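Local coordinates for protein Eag-like K[+] channel (Drosophila melanogaster, PDB 4HP4) that probably conducts potassium ions across the membrane as a voltage-gated channel, of which this chain is the cytoplasmic PAS domain, at residues S21-L25 with Y37-F42. Numbering follows the deposited sequence.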
ATOM      1  N   SER A  21       3.936  -3.939  11.237  1.00 22.72           N
ATOM      2  CA  SER A  21       4.025  -2.946  10.176  1.00 24.12           C
ATOM      3  C   SER A  21       2.673  -2.708   9.505  1.00 23.83           C
ATOM      4  O   SER A  21       1.785  -3.561   9.546  1.00 23.88           O
ATOM      5  CB  SER A  21       5.057  -3.382   9.132  1.00 20.79           C
ATOM      6  OG  SER A  21       6.362  -3.396   9.684  1.00 22.69           O
ATOM      7  N   ASN A  22       2.526  -1.535   8.900  1.00 23.48           N
ATOM      8  CA  ASN A  22       1.351  -1.209   8.105  1.00 25.39           C
ATOM      9  C   ASN A  22       1.714  -1.303   6.631  1.00 24.36           C
ATOM     10  O   ASN A  22       2.430  -0.442   6.117  1.00 24.40           O
ATOM     11  CB  ASN A  22       0.874   0.214   8.407  1.00 26.97           C
ATOM     12  CG  ASN A  22       0.749   0.495   9.891  1.00 30.50           C
ATOM     13  OD1 ASN A  22       0.373  -0.378  10.672  1.00 30.17           O
ATOM     14  ND2 ASN A  22       1.062   1.725  10.287  1.00 32.15           N
ATOM     15  N   PHE A  23       1.230  -2.333   5.944  1.00 24.17           N
ATOM     16  CA  PHE A  23       1.557  -2.490   4.531  1.00 23.51           C
ATOM     17  C   PHE A  23       0.536  -3.329   3.773  1.00 19.42           C
ATOM     18  O   PHE A  23      -0.255  -4.067   4.363  1.00 21.26           O
ATOM     19  CB  PHE A  23       2.957  -3.100   4.371  1.00 20.54           C
ATOM     20  CG  PHE A  23       3.040  -4.546   4.772  1.00 18.37           C
ATOM     21  CD1 PHE A  23       2.862  -5.549   3.831  1.00 18.86           C
ATOM     22  CD2 PHE A  23       3.298  -4.902   6.087  1.00 19.18           C
ATOM     23  CE1 PHE A  23       2.939  -6.885   4.195  1.00 18.54           C
ATOM     24  CE2 PHE A  23       3.375  -6.235   6.457  1.00 18.47           C
ATOM     25  CZ  PHE A  23       3.194  -7.228   5.508  1.00 20.77           C
ATOM     26  N   VAL A  24       0.564  -3.188   2.452  1.00 19.27           N
ATOM     27  CA  VAL A  24      -0.232  -4.012   1.559  1.00 19.22           C
ATOM     28  C   VAL A  24       0.684  -4.574   0.485  1.00 20.71           C
ATOM     29  O   VAL A  24       1.764  -4.036   0.230  1.00 22.85           O
ATOM     30  CB  VAL A  24      -1.350  -3.204   0.867  1.00 20.36           C
ATOM     31  CG1 VAL A  24      -2.271  -2.578   1.895  1.00 23.61           C
ATOM     32  CG2 VAL A  24      -0.754  -2.136  -0.044  1.00 22.40           C
ATOM     33  N   LEU A  25       0.254  -5.666  -0.131  1.00 21.24           N
ATOM     34  CA  LEU A  25       0.945  -6.212  -1.286  1.00 21.89           C
ATOM     35  C   LEU A  25       0.002  -6.153  -2.478  1.00 19.43           C
ATOM     36  O   LEU A  25      -1.125  -6.641  -2.410  1.00 21.30           O
ATOM     37  CB  LEU A  25       1.398  -7.649  -1.013  1.00 18.64           C
ATOM     38  CG  LEU A  25       2.492  -7.778   0.053  1.00 20.64           C
ATOM     39  CD1 LEU A  25       2.719  -9.227   0.439  1.00 23.63           C
ATOM     40  CD2 LEU A  25       3.785  -7.168  -0.445  1.00 23.20           C
ATOM     41  N   TYR A  37      -2.961  -8.642  -0.332  1.00 21.22           N
ATOM     42  CA  TYR A  37      -2.673  -8.873   1.079  1.00 20.30           C
ATOM     43  C   TYR A  37      -2.529  -7.553   1.819  1.00 18.02           C
ATOM     44  O   TYR A  37      -2.009  -6.582   1.271  1.00 20.66           O
ATOM     45  CB  TYR A  37      -1.388  -9.686   1.257  1.00 20.25           C
ATOM     46  CG  TYR A  37      -1.084  -9.972   2.711  1.00 18.26           C
ATOM     47  CD1 TYR A  37      -1.663 -11.055   3.359  1.00 20.58           C
ATOM     48  CD2 TYR A  37      -0.236  -9.148   3.441  1.00 19.34           C
ATOM     49  CE1 TYR A  37      -1.402 -11.314   4.691  1.00 21.57           C
ATOM     50  CE2 TYR A  37       0.034  -9.402   4.776  1.00 17.96           C
ATOM     51  CZ  TYR A  37      -0.554 -10.485   5.394  1.00 21.41           C
ATOM     52  OH  TYR A  37      -0.294 -10.745   6.720  1.00 24.18           O
ATOM     53  N   CYS A  38      -2.986  -7.519   3.068  1.00 19.36           N
ATOM     54  CA  CYS A  38      -2.756  -6.362   3.932  1.00 22.42           C
ATOM     55  C   CYS A  38      -2.553  -6.808   5.376  1.00 20.72           C
ATOM     56  O   CYS A  38      -3.164  -7.779   5.832  1.00 19.91           O
ATOM     57  CB  CYS A  38      -3.910  -5.358   3.837  1.00 24.14           C
ATOM     58  SG  CYS A  38      -5.473  -5.912   4.545  1.00 23.74           S
ATOM     59  N   SER A  39      -1.688  -6.095   6.089  1.00 19.95           N
ATOM     60  CA  SER A  39      -1.353  -6.438   7.463  1.00 20.11           C
ATOM     61  C   SER A  39      -2.417  -5.928   8.426  1.00 24.36           C
ATOM     62  O   SER A  39      -3.203  -5.046   8.082  1.00 24.59           O
ATOM     63  CB  SER A  39      -0.002  -5.832   7.831  1.00 18.89           C
ATOM     64  OG  SER A  39      -0.081  -4.419   7.857  1.00 21.71           O
ATOM     65  N   ASP A  40      -2.439  -6.487   9.632  1.00 23.82           N
ATOM     66  CA  ASP A  40      -3.360  -6.033  10.667  1.00 25.41           C
ATOM     67  C   ASP A  40      -3.106  -4.564  10.988  1.00 27.01           C
ATOM     68  O   ASP A  40      -4.033  -3.813  11.291  1.00 28.25           O
ATOM     69  CB  ASP A  40      -3.201  -6.863  11.943  1.00 27.19           C
ATOM     70  CG  ASP A  40      -3.739  -8.274  11.801  1.00 29.49           C
ATOM     71  OD1 ASP A  40      -4.420  -8.571  10.798  1.00 29.95           O
ATOM     72  OD2 ASP A  40      -3.488  -9.086  12.714  1.00 32.89           O
ATOM     73  N   GLY A  41      -1.841  -4.160  10.930  1.00 26.59           N
ATOM     74  CA  GLY A  41      -1.470  -2.785  11.214  1.00 25.54           C
ATOM     75  C   GLY A  41      -2.109  -1.814  10.242  1.00 25.74           C
ATOM     76  O   GLY A  41      -2.535  -0.725  10.628  1.00 27.34           O
ATOM     77  N   PHE A  42      -2.180  -2.208   8.975  1.00 25.04           N
ATOM     78  CA  PHE A  42      -2.775  -1.360   7.951  1.00 25.84           C
ATOM     79  C   PHE A  42      -4.279  -1.240   8.171  1.00 27.77           C
ATOM     80  O   PHE A  42      -4.859  -0.172   7.987  1.00 27.80           O
ATOM     81  CB  PHE A  42      -2.479  -1.913   6.558  1.00 24.87           C
ATOM     82  CG  PHE A  42      -2.989  -1.047   5.442  1.00 24.02           C
ATOM     83  CD1 PHE A  42      -2.315   0.106   5.077  1.00 27.35           C
ATOM     84  CD2 PHE A  42      -4.140  -1.388   4.755  1.00 24.96           C
ATOM     85  CE1 PHE A  42      -2.786   0.905   4.052  1.00 26.19           C
ATOM     86  CE2 PHE A  42      -4.615  -0.594   3.730  1.00 25.42           C
ATOM     87  CZ  PHE A  42      -3.936   0.553   3.377  1.00 28.35           C
TER
HETATM   88  O   HOH W   1       0.786  -5.424  11.377  1.00 19.95           O
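S21 leads into the first hairpin of the antiparallel PAS sheet, strands 23-27 and 35-38, which runs on into helix 40-46. The carbonyl oxygen S21 O accepts from S39 OG (2.7 Å), and a water bridges S21 O to G41 N. At N22 the side-chain amide turns to the carbonyl of H123 beyond the hairpin. F23 then pairs twice with S39, F23 N giving to S39 OG (3.1 Å) and S39 N to F23 O (3.0 Å). S39 is the N-cap of helix 40-46, and S39 OG accepts from F42 N (3.2 Å) as well as from F23 N, where strand 35-38 gives way to the helix. S39 CB makes an off-centre CH-pi contact with the F23 ring. V24, in a non-hydrogen-bonded pair with C38, sets CG1 over the face of the F42 ring, 3.6 Å from F42 CE2. L25 continues the antiparallel ladder toward the hairpin turn: L25 N meets Y37 O at 2.8 Å, with a weak return bond from Y37 N to L25 O (3.4 Å). The L25 and Y37 side chains pack on helix 8-15; on the opposite sheet face V24 and C38 point away from that helix, C38 and F42 reach I53 of helix 50-53, and strand 118-122 flanks 23-27 on its other edge.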